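Local coordinates for protein MavE (Legionella pneumophila subsp. pneumophila, PDB 6PIR) that acts as a membrane-anchored virulence effector needed for endoplasmic-reticulum-mediated remodelling of the Legionella-containing vacuole and for lysosomal evasion, at residues Tyr45-Arg50 against Ile97-Tyr102. Residues are numbered along the deposited sequence; the frame is centred on the assembly and turned at random.
Sequences YQINSR and ILLDNY
The Arg50 guanidinium meets Asp100 and the Leu99 carbonyl at its edge, near its own plane, while Leu99 CD1 approaches the Tyr45 ring obliquely, 3.9 Å from CD1 of that ring. Arg50 grips Asp100 side-on, two nitrogens on one oxygen: NE lies 2.8 Å from Asp100 OD1, nearly along the C-O axis, and NH2 sits 2.7 Å from Asp100 OD1 on the syn side but 28° out of the carboxylate plane. The guanidinium and carboxylate planes are moderately inclined, and both bonds are bent. The third nitrogen, NH1, turns back to its own loop and donates to Gln46 O at 2.8 Å from above the carbonyl plane, a third bond that should limit the group's rotation; Ser49 OG reaches Gln46 O from the opposite face of the carbonyl. Tyr45 is the last residue of the NPxY motif, and the loop between helices 26-36 and 59-77 is held to helix 85-106 of this all-helical soluble part from this tyrosine to Arg50. Leu99 divides its two methyls between the loop residues, CD2 packing 3.7 Å from Ile47 CG1 while its side chain crosses that of Tyr45 at about a right angle. Ile47 also touches Ile69, and Tyr45 touches Ile73, both on helix 59-77. Chi2 of Arg50 (156°) carries CD past the helix backbone, 3.1 Å from Leu99 O.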
ATOM      1  N   TYR A  45      10.490   3.343   4.083  1.00 56.32           N
ATOM      2  CA  TYR A  45       9.290   3.101   4.875  1.00 52.74           C
ATOM      3  C   TYR A  45       9.390   1.929   5.844  1.00 50.49           C
ATOM      4  O   TYR A  45       8.464   1.744   6.649  1.00 50.29           O
ATOM      5  CB  TYR A  45       8.086   2.883   3.953  1.00 48.06           C
ATOM      6  CG  TYR A  45       7.715   4.125   3.193  1.00 47.00           C
ATOM      7  CD1 TYR A  45       7.490   5.327   3.853  1.00 51.11           C
ATOM      8  CD2 TYR A  45       7.532   4.082   1.829  1.00 48.47           C
ATOM      9  CE1 TYR A  45       7.162   6.468   3.151  1.00 53.13           C
ATOM     10  CE2 TYR A  45       7.189   5.202   1.122  1.00 53.03           C
ATOM     11  CZ  TYR A  45       6.994   6.400   1.782  1.00 54.00           C
ATOM     12  OH  TYR A  45       6.656   7.536   1.069  1.00 54.49           O
ATOM     13  N   GLN A  46      10.459   1.124   5.784  1.00 45.60           N
ATOM     14  CA  GLN A  46      10.601  -0.069   6.627  1.00 46.70           C
ATOM     15  C   GLN A  46       9.395  -1.004   6.486  1.00 45.75           C
ATOM     16  O   GLN A  46       8.825  -1.465   7.469  1.00 43.88           O
ATOM     17  CB  GLN A  46      10.791   0.313   8.103  1.00 52.54           C
ATOM     18  CG  GLN A  46      11.813   1.384   8.433  1.00 56.99           C
ATOM     19  CD  GLN A  46      11.719   1.768   9.903  1.00 61.80           C
ATOM     20  OE1 GLN A  46      10.621   1.980  10.433  1.00 66.27           O
ATOM     21  NE2 GLN A  46      12.860   1.827  10.577  1.00 63.80           N
ATOM     22  N   ILE A  47       8.994  -1.281   5.246  1.00 47.37           N
ATOM     23  CA  ILE A  47       7.804  -2.113   5.041  1.00 41.95           C
ATOM     24  C   ILE A  47       8.096  -3.568   5.390  1.00 41.81           C
ATOM     25  O   ILE A  47       7.252  -4.254   5.986  1.00 41.28           O
ATOM     26  CB  ILE A  47       7.306  -1.959   3.593  1.00 40.24           C
ATOM     27  CG1 ILE A  47       6.971  -0.487   3.312  1.00 44.16           C
ATOM     28  CG2 ILE A  47       6.097  -2.831   3.333  1.00 37.38           C
ATOM     29  CD1 ILE A  47       6.994  -0.106   1.827  1.00 46.63           C
ATOM     30  N   ASN A  48       9.321  -4.038   5.094  1.00 44.15           N
ATOM     31  CA  ASN A  48       9.722  -5.419   5.379  1.00 46.42           C
ATOM     32  C   ASN A  48       9.395  -5.843   6.808  1.00 47.69           C
ATOM     33  O   ASN A  48       8.879  -6.946   7.042  1.00 50.05           O
ATOM     34  CB  ASN A  48      11.225  -5.582   5.132  1.00 50.28           C
ATOM     35  CG  ASN A  48      11.539  -6.054   3.743  1.00 53.42           C
ATOM     36  OD1 ASN A  48      10.653  -6.499   3.024  1.00 54.86           O
ATOM     37  ND2 ASN A  48      12.809  -5.946   3.343  1.00 54.50           N
ATOM     38  N   SER A  49       9.649  -4.976   7.776  1.00 47.79           N
ATOM     39  CA  SER A  49       9.452  -5.404   9.159  1.00 44.10           C
ATOM     40  C   SER A  49       7.985  -5.617   9.535  1.00 42.58           C
ATOM     41  O   SER A  49       7.713  -6.211  10.585  1.00 42.61           O
ATOM     42  CB  SER A  49      10.054  -4.377  10.102  1.00 48.78           C
ATOM     43  OG  SER A  49       9.339  -3.160  10.011  1.00 50.83           O
ATOM     44  N   ARG A  50       7.042  -5.145   8.730  1.00 38.43           N
ATOM     45  CA  ARG A  50       5.621  -5.214   9.061  1.00 37.69           C
ATOM     46  C   ARG A  50       4.902  -6.394   8.403  1.00 34.57           C
ATOM     47  O   ARG A  50       3.696  -6.571   8.592  1.00 31.80           O
ATOM     48  CB  ARG A  50       4.976  -3.881   8.674  1.00 39.37           C
ATOM     49  CG  ARG A  50       5.544  -2.682   9.468  1.00 40.99           C
ATOM     50  CD  ARG A  50       5.370  -1.331   8.752  1.00 39.95           C
ATOM     51  NE  ARG A  50       5.485  -0.186   9.662  1.00 42.96           N
ATOM     52  CZ  ARG A  50       6.633   0.309  10.115  1.00 42.54           C
ATOM     53  NH1 ARG A  50       7.784  -0.242   9.733  1.00 49.68           N
ATOM     54  NH2 ARG A  50       6.636   1.356  10.940  1.00 39.84           N
ATOM     55  N   ILE A  97      -0.572   4.809   9.241  1.00 36.45           N
ATOM     56  CA  ILE A  97      -1.662   3.845   9.440  1.00 35.96           C
ATOM     57  C   ILE A  97      -1.576   2.747   8.397  1.00 40.97           C
ATOM     58  O   ILE A  97      -1.634   1.560   8.724  1.00 39.27           O
ATOM     59  CB  ILE A  97      -3.042   4.527   9.427  1.00 36.87           C
ATOM     60  CG1 ILE A  97      -3.249   5.356  10.712  1.00 38.91           C
ATOM     61  CG2 ILE A  97      -4.152   3.477   9.333  1.00 36.16           C
ATOM     62  CD1 ILE A  97      -4.439   6.277  10.643  1.00 40.08           C
ATOM     63  N   LEU A  98      -1.347   3.127   7.141  1.00 37.62           N
ATOM     64  CA  LEU A  98      -1.126   2.130   6.100  1.00 31.59           C
ATOM     65  C   LEU A  98      -0.028   1.161   6.521  1.00 36.39           C
ATOM     66  O   LEU A  98      -0.257  -0.043   6.622  1.00 30.56           O
ATOM     67  CB  LEU A  98      -0.798   2.831   4.789  1.00 31.08           C
ATOM     68  CG  LEU A  98      -0.473   1.902   3.599  1.00 29.56           C
ATOM     69  CD1 LEU A  98      -1.678   0.967   3.296  1.00 31.01           C
ATOM     70  CD2 LEU A  98      -0.119   2.741   2.400  1.00 37.97           C
ATOM     71  N   LEU A  99       1.137   1.686   6.898  1.00 37.70           N
ATOM     72  CA  LEU A  99       2.286   0.838   7.197  1.00 33.43           C
ATOM     73  C   LEU A  99       2.085   0.032   8.477  1.00 33.87           C
ATOM     74  O   LEU A  99       2.311  -1.185   8.500  1.00 35.12           O
ATOM     75  CB  LEU A  99       3.526   1.735   7.285  1.00 35.38           C
ATOM     76  CG  LEU A  99       3.795   2.414   5.936  1.00 33.86           C
ATOM     77  CD1 LEU A  99       4.857   3.531   6.015  1.00 43.33           C
ATOM     78  CD2 LEU A  99       4.243   1.388   4.936  1.00 33.95           C
ATOM     79  N   ASP A 100       1.659   0.688   9.559  1.00 32.98           N
ATOM     80  CA  ASP A 100       1.665   0.063  10.864  1.00 36.67           C
ATOM     81  C   ASP A 100       0.411  -0.774  11.078  1.00 33.36           C
ATOM     82  O   ASP A 100       0.471  -1.826  11.728  1.00 33.20           O
ATOM     83  CB  ASP A 100       1.769   1.139  11.956  1.00 37.88           C
ATOM     84  CG  ASP A 100       3.055   1.969  11.857  1.00 41.52           C
ATOM     85  OD1 ASP A 100       3.932   1.642  11.038  1.00 39.45           O
ATOM     86  OD2 ASP A 100       3.189   2.970  12.599  1.00 42.60           O
ATOM     87  N   ASN A 101      -0.739  -0.304  10.600  1.00 33.46           N
ATOM     88  CA  ASN A 101      -1.970  -1.051  10.793  1.00 33.33           C
ATOM     89  C   ASN A 101      -2.260  -2.014   9.634  1.00 31.72           C
ATOM     90  O   ASN A 101      -2.647  -3.163   9.873  1.00 33.64           O
ATOM     91  CB  ASN A 101      -3.149  -0.092  10.997  1.00 34.51           C
ATOM     92  CG  ASN A 101      -3.133   0.592  12.375  1.00 36.34           C
ATOM     93  OD1 ASN A 101      -3.904   0.237  13.306  1.00 37.46           O
ATOM     94  ND2 ASN A 101      -2.277   1.580  12.511  1.00 37.05           N
ATOM     95  N   TYR A 102      -2.107  -1.579   8.376  1.00 33.46           N
ATOM     96  CA  TYR A 102      -2.662  -2.353   7.278  1.00 33.40           C
ATOM     97  C   TYR A 102      -1.687  -3.322   6.645  1.00 31.39           C
ATOM     98  O   TYR A 102      -2.127  -4.359   6.160  1.00 29.07           O
ATOM     99  CB  TYR A 102      -3.221  -1.425   6.199  1.00 31.94           C
ATOM    100  CG  TYR A 102      -4.601  -0.973   6.606  1.00 33.23           C
ATOM    101  CD1 TYR A 102      -4.750   0.096   7.473  1.00 33.06           C
ATOM    102  CD2 TYR A 102      -5.739  -1.675   6.210  1.00 32.37           C
ATOM    103  CE1 TYR A 102      -6.006   0.490   7.907  1.00 33.13           C
ATOM    104  CE2 TYR A 102      -7.021  -1.280   6.633  1.00 32.82           C
ATOM    105  CZ  TYR A 102      -7.139  -0.194   7.479  1.00 36.01           C
ATOM    106  OH  TYR A 102      -8.393   0.222   7.920  1.00 36.32           O
TER